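Local coordinates for protein peroxiredoxin (Akkermansia muciniphila, PDB 6KHX) that probably reduces hydrogen peroxide and other hydroperoxides with a reactive cysteine thiol, as a typical 2-Cys member of the peroxiredoxin family, at residues P9-N14 / F25-F30; I54-A59 / V97-V102. One frame throughout, in Å; residues are numbered along the deposited sequence.

Contact 1 of 2, residues P9-N14 / F25-F30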
loop_
_atom_site.group_PDB
_atom_site.type_symbol
_atom_site.label_atom_id
_atom_site.label_comp_id
_atom_site.label_asym_id
_atom_site.label_seq_id
_atom_site.Cartn_x
_atom_site.Cartn_y
_atom_site.Cartn_z
ATOM N N PRO B 9 22.013 21.200 13.540
ATOM C CA PRO B 9 21.679 19.867 14.052
ATOM C C PRO B 9 22.562 19.472 15.224
ATOM O O PRO B 9 23.771 19.709 15.235
ATOM C CB PRO B 9 21.894 18.956 12.839
ATOM C CG PRO B 9 21.623 19.842 11.674
ATOM C CD PRO B 9 22.151 21.206 12.074
ATOM N N HIS B 10 21.930 18.857 16.216
ATOM C CA HIS B 10 22.623 18.441 17.419
ATOM C C HIS B 10 23.528 17.249 17.123
ATOM O O HIS B 10 23.239 16.410 16.265
ATOM C CB HIS B 10 21.596 18.081 18.497
ATOM C CG HIS B 10 22.177 17.393 19.693
ATOM N ND1 HIS B 10 22.814 18.074 20.711
ATOM C CD2 HIS B 10 22.233 16.081 20.025
ATOM C CE1 HIS B 10 23.225 17.212 21.623
ATOM N NE2 HIS B 10 22.889 15.995 21.230
ATOM N N PHE B 11 24.641 17.180 17.838
ATOM C CA PHE B 11 25.467 15.989 17.782
ATOM C C PHE B 11 26.187 15.847 19.111
ATOM O O PHE B 11 26.163 16.742 19.956
ATOM C CB PHE B 11 26.452 16.020 16.601
ATOM C CG PHE B 11 27.434 17.175 16.627
ATOM C CD1 PHE B 11 28.588 17.112 17.404
ATOM C CD2 PHE B 11 27.241 18.285 15.825
ATOM C CE1 PHE B 11 29.499 18.155 17.415
ATOM C CE2 PHE B 11 28.151 19.331 15.830
ATOM C CZ PHE B 11 29.280 19.266 16.626
ATOM N N SER B 12 26.812 14.689 19.293
ATOM C CA SER B 12 27.589 14.418 20.497
ATOM C C SER B 12 28.584 13.334 20.110
ATOM O O SER B 12 28.183 12.199 19.827
ATOM C CB SER B 12 26.693 13.986 21.657
ATOM O OG SER B 12 27.460 13.653 22.804
ATOM N N ALA B 13 29.857 13.698 20.033
ATOM C CA ALA B 13 30.858 12.802 19.486
ATOM C C ALA B 13 32.160 12.962 20.257
ATOM O O ALA B 13 32.327 13.874 21.070
ATOM C CB ALA B 13 31.075 13.062 17.992
ATOM N N ASN B 14 33.079 12.039 20.002
ATOM C CA ASN B 14 34.432 12.190 20.498
ATOM C C ASN B 14 35.109 13.343 19.769
ATOM O O ASN B 14 34.842 13.605 18.590
ATOM C CB ASN B 14 35.220 10.899 20.277
ATOM C CG ASN B 14 34.625 9.728 21.021
ATOM O OD1 ASN B 14 34.153 9.872 22.146
ATOM N ND2 ASN B 14 34.622 8.565 20.385
ATOM N N PHE B 25 31.420 15.482 23.074
ATOM C CA PHE B 25 31.520 16.871 22.653
ATOM C C PHE B 25 30.284 17.244 21.851
ATOM O O PHE B 25 29.889 16.524 20.930
ATOM C CB PHE B 25 32.773 17.126 21.817
ATOM C CG PHE B 25 32.939 18.571 21.433
ATOM C CD1 PHE B 25 33.595 19.454 22.276
ATOM C CD2 PHE B 25 32.404 19.056 20.249
ATOM C CE1 PHE B 25 33.732 20.795 21.939
ATOM C CE2 PHE B 25 32.537 20.396 19.902
ATOM C CZ PHE B 25 33.201 21.266 20.752
ATOM N N SER B 26 29.684 18.379 22.195
ATOM C CA SER B 26 28.470 18.845 21.541
ATOM C C SER B 26 28.505 20.363 21.513
ATOM O O SER B 26 29.152 21.002 22.347
ATOM C CB SER B 26 27.216 18.348 22.269
ATOM O OG SER B 26 26.043 18.916 21.721
ATOM N N LEU B 27 27.761 20.943 20.576
ATOM C CA LEU B 27 27.655 22.395 20.542
ATOM C C LEU B 27 26.635 22.929 21.541
ATOM O O LEU B 27 26.463 24.150 21.628
ATOM C CB LEU B 27 27.310 22.870 19.124
ATOM C CG LEU B 27 28.308 22.479 18.026
ATOM C CD1 LEU B 27 27.969 23.152 16.700
ATOM C CD2 LEU B 27 29.745 22.788 18.440
ATOM N N ASP B 28 25.968 22.048 22.294
ATOM C CA ASP B 28 25.056 22.487 23.347
ATOM C C ASP B 28 25.748 23.438 24.314
ATOM O O ASP B 28 25.160 24.440 24.741
ATOM C CB ASP B 28 24.508 21.274 24.102
ATOM C CG ASP B 28 23.463 20.513 23.311
ATOM O OD1 ASP B 28 23.025 21.017 22.251
ATOM O OD2 ASP B 28 23.089 19.400 23.743
ATOM N N GLN B 29 27.004 23.135 24.663
ATOM C CA GLN B 29 27.740 23.922 25.646
ATOM C C GLN B 29 27.814 25.396 25.273
ATOM O O GLN B 29 27.956 26.248 26.156
ATOM C CB GLN B 29 29.149 23.356 25.811
ATOM C CG GLN B 29 29.945 23.342 24.524
ATOM C CD GLN B 29 31.268 22.643 24.678
ATOM O OE1 GLN B 29 32.156 23.115 25.392
ATOM N NE2 GLN B 29 31.405 21.492 24.031
ATOM N N PHE B 30 27.735 25.721 23.983
ATOM C CA PHE B 30 27.877 27.104 23.551
ATOM C C PHE B 30 26.558 27.853 23.491
ATOM O O PHE B 30 26.573 29.086 23.390
ATOM C CB PHE B 30 28.555 27.173 22.174
ATOM C CG PHE B 30 29.865 26.451 22.115
ATOM C CD1 PHE B 30 30.934 26.870 22.891
ATOM C CD2 PHE B 30 30.027 25.346 21.292
ATOM C CE1 PHE B 30 32.146 26.199 22.850
ATOM C CE2 PHE B 30 31.232 24.672 21.243
ATOM C CZ PHE B 30 32.295 25.098 22.024
HETATM O O HOH W 1 23.073 20.726 19.857
HETATM O O HOH W 2 25.643 19.737 18.986
#

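Contact 2 of 2, residues I54-A59 / V97-V102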
loop_
_atom_site.group_PDB
_atom_site.type_symbol
_atom_site.label_atom_id
_atom_site.label_comp_id
_atom_site.label_asym_id
_atom_site.label_seq_id
_atom_site.Cartn_x
_atom_site.Cartn_y
_atom_site.Cartn_z
ATOM N N ILE B 54 45.507 24.875 10.742
ATOM C CA ILE B 54 46.559 25.689 11.341
ATOM C C ILE B 54 46.214 27.170 11.252
ATOM O O ILE B 54 46.414 27.921 12.214
ATOM C CB ILE B 54 47.915 25.374 10.689
ATOM C CG1 ILE B 54 48.357 23.964 11.071
ATOM C CG2 ILE B 54 48.960 26.382 11.134
ATOM C CD1 ILE B 54 49.477 23.426 10.216
ATOM N N GLY B 55 45.690 27.619 10.107
ATOM C CA GLY B 55 45.310 29.014 9.992
ATOM C C GLY B 55 44.230 29.406 10.984
ATOM O O GLY B 55 44.286 30.485 11.579
ATOM N N PHE B 56 43.241 28.528 11.193
ATOM C CA PHE B 56 42.237 28.800 12.220
ATOM C C PHE B 56 42.875 28.870 13.602
ATOM O O PHE B 56 42.439 29.650 14.458
ATOM C CB PHE B 56 41.131 27.743 12.191
ATOM C CG PHE B 56 39.954 28.120 11.331
ATOM C CD1 PHE B 56 39.085 29.124 11.724
ATOM C CD2 PHE B 56 39.702 27.449 10.145
ATOM C CE1 PHE B 56 38.004 29.472 10.934
ATOM C CE2 PHE B 56 38.622 27.789 9.359
ATOM C CZ PHE B 56 37.771 28.801 9.755
ATOM N N GLN B 57 43.894 28.043 13.850
ATOM C CA GLN B 57 44.623 28.153 15.113
ATOM C C GLN B 57 45.307 29.511 15.244
ATOM O O GLN B 57 45.309 30.111 16.325
ATOM C CB GLN B 57 45.646 27.029 15.236
ATOM C CG GLN B 57 46.472 27.087 16.509
ATOM C CD GLN B 57 45.642 26.904 17.768
ATOM O OE1 GLN B 57 44.722 26.086 17.809
ATOM N NE2 GLN B 57 45.979 27.652 18.811
ATOM N N GLU B 58 45.904 30.009 14.153
ATOM C CA GLU B 58 46.633 31.274 14.220
ATOM C C GLU B 58 45.699 32.449 14.472
ATOM O O GLU B 58 46.092 33.429 15.118
ATOM C CB GLU B 58 47.414 31.525 12.921
ATOM C CG GLU B 58 48.290 30.379 12.404
ATOM C CD GLU B 58 49.534 30.116 13.242
ATOM O OE1 GLU B 58 49.587 30.541 14.414
ATOM O OE2 GLU B 58 50.473 29.475 12.717
ATOM N N ALA B 59 44.473 32.377 13.961
ATOM C CA ALA B 59 43.477 33.424 14.126
ATOM C C ALA B 59 42.571 33.193 15.331
ATOM O O ALA B 59 41.542 33.863 15.457
ATOM C CB ALA B 59 42.635 33.548 12.851
ATOM N N VAL B 97 47.398 22.889 17.107
ATOM C CA VAL B 97 45.970 23.163 16.984
ATOM C C VAL B 97 45.283 22.754 18.282
ATOM O O VAL B 97 45.358 21.594 18.700
ATOM C CB VAL B 97 45.371 22.437 15.773
ATOM C CG1 VAL B 97 43.856 22.556 15.781
ATOM C CG2 VAL B 97 45.949 23.009 14.484
ATOM N N SER B 98 44.646 23.720 18.952
ATOM C CA SER B 98 44.138 23.517 20.302
ATOM C C SER B 98 42.620 23.559 20.426
ATOM O O SER B 98 42.096 23.097 21.445
ATOM C CB SER B 98 44.724 24.570 21.249
ATOM O OG SER B 98 44.353 25.874 20.831
ATOM N N TYR B 99 41.906 24.116 19.447
ATOM C CA TYR B 99 40.452 24.160 19.501
ATOM C C TYR B 99 39.876 22.766 19.235
ATOM O O TYR B 99 40.586 21.867 18.777
ATOM C CB TYR B 99 39.918 25.195 18.509
ATOM C CG TYR B 99 40.349 24.975 17.085
ATOM C CD1 TYR B 99 39.644 24.114 16.254
ATOM C CD2 TYR B 99 41.451 25.638 16.564
ATOM C CE1 TYR B 99 40.032 23.911 14.947
ATOM C CE2 TYR B 99 41.845 25.445 15.257
ATOM C CZ TYR B 99 41.135 24.579 14.457
ATOM O OH TYR B 99 41.528 24.381 13.160
ATOM N N PRO B 100 38.588 22.549 19.522
ATOM C CA PRO B 100 38.024 21.197 19.375
ATOM C C PRO B 100 37.997 20.744 17.922
ATOM O O PRO B 100 37.584 21.489 17.029
ATOM C CB PRO B 100 36.606 21.335 19.941
ATOM C CG PRO B 100 36.648 22.544 20.805
ATOM C CD PRO B 100 37.613 23.471 20.130
ATOM N N ILE B 101 38.450 19.514 17.697
ATOM C CA ILE B 101 38.340 18.845 16.406
ATOM C C ILE B 101 37.468 17.617 16.616
ATOM O O ILE B 101 37.894 16.647 17.256
ATOM C CB ILE B 101 39.705 18.462 15.825
ATOM C CG1 ILE B 101 40.655 19.666 15.879
ATOM C CG2 ILE B 101 39.527 17.935 14.406
ATOM C CD1 ILE B 101 42.079 19.363 15.440
ATOM N N VAL B 102 36.238 17.671 16.099
ATOM C CA VAL B 102 35.233 16.643 16.338
ATOM C C VAL B 102 35.469 15.463 15.410
ATOM O O VAL B 102 35.805 15.632 14.232
ATOM C CB VAL B 102 33.823 17.229 16.139
ATOM C CG1 VAL B 102 32.752 16.151 16.320
ATOM C CG2 VAL B 102 33.604 18.381 17.084
#

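Contact 1 of 2, residues P9-N14 / F25-F30
Residues 9-14 and 25-30 run antiparallel where strand 13-17 of the thioredoxin-like peroxiredoxin fold begins and illustrate how a short beta bridge can be prolonged by side chains. The backbone part is a hydrogen-bonded pair, Ala13 with Phe25: Ala13 N gives to Phe25 O (3.0 Å, 157° at the hydrogen), on a lone pair in the carbonyl plane, and Phe25 N returns a bond to Ala13 O at 2.7 Å. The CA-H of Ser12 also leans on Phe25 O.

Apolar contacts come chiefly from Phe11. Its CG sits in the crowded position between backbone N and carbonyl carbon (chi1 60°), so the side chain crosses Leu27 obliquely and sets CZ 3.6 Å from Leu27 CG. The side chains of Phe11 and Phe25 lie side by side, pointing the same way, with CE1 of Phe11 at the edge of the Phe25 ring. Val102 of strand 101-103 packs against both rings, while helix 108-112 adds Ile109 beside Phe11.

The polar side chains His10, Ser26 and Asp28 lie on the other side of the paired backbones from Phe11 and Leu27. Asp28 OD1 receives a weak bond from His10 ND1, and water 1 bridges the same two atoms, its hydrogen going to OD1. A second water accepts from both Phe11 N and Leu27 N, linking two backbone N-H groups through one oxygen. Ser26 OG, anti to its own backbone N, does double duty: it accepts from Asp28 N at 3.2 Å, forming an ST turn, and donates to Phe11 O at 2.8 Å, approaching almost along the C=O axis (176°).

Contact 2 of 2, residues I54-A59 / V97-V102
The phenol ring of Tyr99 carries CG1 of Val97 on one face, 3.5 Å above the plane and displaced toward the rim, while CA of Gln57 meets the ring edge in plane. With CG in the crowded position between backbone N and carbonyl carbon (chi1 57°), Tyr99 reaches toward the helix, and its OH comes 3.5 Å from Phe56 CB. That hydroxyl is hydrogen-bonded to Leu53 O, one turn further back, so the phenol is held at its tip as well as along its rim. The Phe56 ring itself turns aside to stack on Phe39 of strand 35-40.

Gln57 makes the polar link. Its CG is anti to the backbone N (chi1 179°) and the chain then bends at chi2, which brings the amide to the start of the other segment. OE1 takes the backbone N-H of Ser98 at 2.6 Å in a nearly straight bond, although the donor stands 49° out of the carbonyl plane. Ser98 OG lies 3.1 Å from the same Gln57 OE1, so a single oxygen sits beside both the backbone N and the hydroxyl of Ser98. Val97 CG2 touches both Gln57 CB (4.1 Å) and Ile54 CG1 (4.3 Å); Ile54 also touches Leu205 of a neighbouring subunit.

The whole is a buried helix-to-loop packing of the thioredoxin-like fold: the C-terminal end of helix 48-58, in the crossover between parallel strands 35-40 and 68-74, rests on the loop that leads into strand 101-103.

How the contacts relate
Followed from the N terminus, the chain first passes through contact 1, which closes a loop of only ten residues, mostly the end of strand 13-17 and strand 20-22. It then runs through strand 35-40 and helix 48-58, where contact 2 opens; this second loop, 37 residues long and holding helices 60-65 and 78-85 with strand 68-74 between them, closes just ahead of strand 101-103. The two are therefore in series, neither nesting nor crossing. They meet where strands 13-17 and 101-103 are neighbours, Ala13 CB 3.9 Å from Val102 CG1; Phe25 also packs on Val102. Contact 1 ties the loop after strand 24-25 to strand 13-17, contact 2 helix 48-58 to the loop entering strand 101-103.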